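Local coordinates for protein peptidoglycan N-acetylglucosamine deacetylase (Agathobacter rectalis, PDB 5JMU) that probably removes acetyl groups from peptidoglycan N-acetylglucosamine through the zinc-binding catalytic domain that forms this chain, at residues W150-G155 against N179-L184. Numbering follows the deposited sequence.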
ATOM      1  N   TRP A 150       1.713  -0.823  -7.795  1.00 11.36           N
ATOM      2  CA  TRP A 150       1.426  -2.255  -7.665  1.00 11.06           C
ATOM      3  C   TRP A 150       1.480  -2.895  -9.051  1.00 11.76           C
ATOM      4  O   TRP A 150       1.428  -2.187 -10.050  1.00 12.66           O
ATOM      5  CB  TRP A 150       0.033  -2.491  -7.030  1.00 10.93           C
ATOM      6  CG  TRP A 150      -1.077  -1.861  -7.845  1.00 12.82           C
ATOM      7  CD1 TRP A 150      -1.887  -2.493  -8.788  1.00 15.97           C
ATOM      8  CD2 TRP A 150      -1.527  -0.492  -7.785  1.00 11.81           C
ATOM      9  NE1 TRP A 150      -2.772  -1.573  -9.327  1.00 17.04           N
ATOM     10  CE2 TRP A 150      -2.570  -0.346  -8.726  1.00 16.42           C
ATOM     11  CE3 TRP A 150      -1.145   0.633  -7.018  1.00 11.70           C
ATOM     12  CZ2 TRP A 150      -3.249   0.881  -8.923  1.00 18.74           C
ATOM     13  CZ3 TRP A 150      -1.804   1.847  -7.233  1.00 14.62           C
ATOM     14  CH2 TRP A 150      -2.844   1.958  -8.170  1.00 14.87           C
ATOM     15  N   ASN A 151       1.623  -4.229  -9.110  1.00 10.33           N
ATOM     16  CA  ASN A 151       1.536  -4.896 -10.398  1.00  9.66           C
ATOM     17  C   ASN A 151       0.583  -6.105 -10.366  1.00 12.52           C
ATOM     18  O   ASN A 151       0.550  -6.857 -11.335  1.00 12.61           O
ATOM     19  CB  ASN A 151       2.930  -5.342 -10.902  1.00 11.91           C
ATOM     20  CG  ASN A 151       3.601  -6.318  -9.965  1.00 11.16           C
ATOM     21  OD1 ASN A 151       3.010  -6.760  -8.985  1.00 10.79           O
ATOM     22  ND2 ASN A 151       4.847  -6.681 -10.276  1.00 11.61           N
ATOM     23  N   VAL A 152      -0.170  -6.286  -9.285  1.00 10.06           N
ATOM     24  CA  VAL A 152      -1.273  -7.274  -9.269  1.00 10.98           C
ATOM     25  C   VAL A 152      -2.516  -6.599  -8.741  1.00 10.07           C
ATOM     26  O   VAL A 152      -2.509  -6.107  -7.616  1.00 11.49           O
ATOM     27  CB  VAL A 152      -0.926  -8.504  -8.391  1.00 10.48           C
ATOM     28  CG1 VAL A 152      -2.140  -9.458  -8.223  1.00 13.64           C
ATOM     29  CG2 VAL A 152       0.240  -9.225  -9.002  1.00 10.97           C
ATOM     30  N   SER A 153      -3.562  -6.538  -9.567  1.00 11.36           N
ATOM     31  CA  SER A 153      -4.853  -6.030  -9.104  1.00 11.72           C
ATOM     32  C   SER A 153      -5.701  -7.115  -8.503  1.00 15.19           C
ATOM     33  O   SER A 153      -5.780  -8.219  -9.022  1.00 15.85           O
ATOM     34  CB  SER A 153      -5.591  -5.400 -10.241  1.00 15.77           C
ATOM     35  OG  SER A 153      -4.810  -4.257 -10.596  1.00 25.81           O
ATOM     36  N   SER A 154      -6.319  -6.795  -7.368  1.00 15.36           N
ATOM     37  CA  SER A 154      -7.251  -7.748  -6.757  1.00 14.07           C
ATOM     38  C   SER A 154      -8.668  -7.565  -7.275  1.00 13.90           C
ATOM     39  O   SER A 154      -9.513  -8.412  -7.025  1.00 14.30           O
ATOM     40  CB  SER A 154      -7.263  -7.578  -5.239  1.00 12.90           C
ATOM     41  OG  SER A 154      -7.784  -6.290  -4.960  1.00 13.63           O
ATOM     42  N   GLY A 155      -8.925  -6.474  -7.988  1.00 15.40           N
ATOM     43  CA  GLY A 155     -10.256  -6.141  -8.435  1.00 18.45           C
ATOM     44  C   GLY A 155     -11.156  -5.618  -7.333  1.00 21.74           C
ATOM     45  O   GLY A 155     -12.348  -5.461  -7.575  1.00 21.50           O
ATOM     46  N   ASN A 179       7.593 -12.458 -11.345  1.00 14.12           N
ATOM     47  CA  ASN A 179       8.484 -13.090 -10.379  1.00 14.65           C
ATOM     48  C   ASN A 179       8.376 -12.419  -9.027  1.00 14.20           C
ATOM     49  O   ASN A 179       8.499 -13.074  -7.972  1.00 13.95           O
ATOM     50  CB  ASN A 179       9.920 -13.022 -10.890  1.00 15.62           C
ATOM     51  CG  ASN A 179      10.868 -13.834 -10.040  1.00 16.61           C
ATOM     52  OD1 ASN A 179      10.518 -14.912  -9.569  1.00 17.19           O
ATOM     53  ND2 ASN A 179      12.067 -13.314  -9.852  1.00 17.79           N
ATOM     54  N   VAL A 180       8.192 -11.110  -9.056  1.00 12.67           N
ATOM     55  CA  VAL A 180       8.029 -10.315  -7.852  1.00 11.79           C
ATOM     56  C   VAL A 180       6.745  -9.514  -7.962  1.00 12.82           C
ATOM     57  O   VAL A 180       6.630  -8.662  -8.832  1.00 11.97           O
ATOM     58  CB  VAL A 180       9.250  -9.369  -7.633  1.00 11.78           C
ATOM     59  CG1 VAL A 180       8.970  -8.434  -6.392  1.00 10.95           C
ATOM     60  CG2 VAL A 180      10.540 -10.219  -7.484  1.00 12.98           C
ATOM     61  N   SER A 181       5.775  -9.812  -7.099  1.00 10.50           N
ATOM     62  CA  SER A 181       4.443  -9.195  -7.182  1.00 10.41           C
ATOM     63  C   SER A 181       4.211  -8.252  -6.034  1.00 10.00           C
ATOM     64  O   SER A 181       4.544  -8.585  -4.907  1.00 11.75           O
ATOM     65  CB  SER A 181       3.315 -10.244  -7.126  1.00 12.47           C
ATOM     66  OG  SER A 181       3.384 -11.150  -8.239  1.00 12.16           O
ATOM     67  N   VAL A 182       3.555  -7.116  -6.328  1.00  9.04           N
ATOM     68  CA  VAL A 182       3.032  -6.207  -5.299  1.00  8.66           C
ATOM     69  C   VAL A 182       1.531  -6.184  -5.543  1.00  9.77           C
ATOM     70  O   VAL A 182       1.069  -5.686  -6.573  1.00  9.31           O
ATOM     71  CB  VAL A 182       3.607  -4.769  -5.423  1.00 10.70           C
ATOM     72  CG1 VAL A 182       2.958  -3.836  -4.401  1.00  9.80           C
ATOM     73  CG2 VAL A 182       5.148  -4.815  -5.269  1.00 11.90           C
ATOM     74  N   VAL A 183       0.784  -6.741  -4.595  1.00 10.64           N
ATOM     75  CA  VAL A 183      -0.675  -6.912  -4.710  1.00 10.31           C
ATOM     76  C   VAL A 183      -1.388  -5.746  -4.047  1.00  9.89           C
ATOM     77  O   VAL A 183      -1.006  -5.401  -2.902  1.00 10.90           O
ATOM     78  CB  VAL A 183      -1.094  -8.199  -4.004  1.00  9.66           C
ATOM     79  CG1 VAL A 183      -2.670  -8.416  -4.127  1.00  9.74           C
ATOM     80  CG2 VAL A 183      -0.329  -9.416  -4.587  1.00 10.40           C
ATOM     81  N   LEU A 184      -2.338  -5.132  -4.739  1.00 10.51           N
ATOM     82  CA  LEU A 184      -3.167  -4.096  -4.142  1.00  8.96           C
ATOM     83  C   LEU A 184      -4.475  -4.652  -3.628  1.00 10.89           C
ATOM     84  O   LEU A 184      -5.268  -5.141  -4.419  1.00 11.35           O
ATOM     85  CB  LEU A 184      -3.499  -3.001  -5.186  1.00 10.16           C
ATOM     86  CG  LEU A 184      -4.518  -1.903  -4.835  1.00 12.37           C
ATOM     87  CD1 LEU A 184      -3.965  -1.074  -3.632  1.00 12.52           C
ATOM     88  CD2 LEU A 184      -4.743  -0.993  -6.025  1.00 13.41           C
TER
HETATM   89  O   HOH W   1      -6.659  -4.117  -7.002  1.00 30.06           O
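The carboxamide of N151, its CG between the backbone N and the carbonyl carbon (chi1 61°), takes the place of a further stretch of backbone beside strand 180-186. OD1 accepts a nearly straight hydrogen bond from V182 N (2.7 Å), while ND2 gives a hydrogen to V180 O, which lies in the amide plane. V182 O is gripped twice, by N151 N and by V152 N, the latter tilted 34° from the carbonyl plane. An alanine at N151 would probably leave V182 N and V180 O without their side-chain partners. One parallel bridge follows, V152 with V183, and L184 N reaches V152 O at 3.0 Å, almost straight on. The two strands belong to a right-handed beta-alpha-beta crossover through helix 164-175, part of the parallel sheet of the NodB homology domain. Packing is tight beneath this helix, where V152 CB meets V183 CG2 at 4.0 Å and V152 CG2 rests on S181 CB, V183 also touching V171. Across the sheet, L184 CD2 makes a CH-pi contact over one face of the W150 indole, 3.6 Å from the six-membered ring's centroid and 16° off its normal; the L184 side chain lies about 7 Å from the zinc ion. The looser side adjoins exposed S153: a water accepts from S154 N and donates to L184 O, replacing a direct backbone bond, and S154 OG also holds L184 O at 2.8 Å.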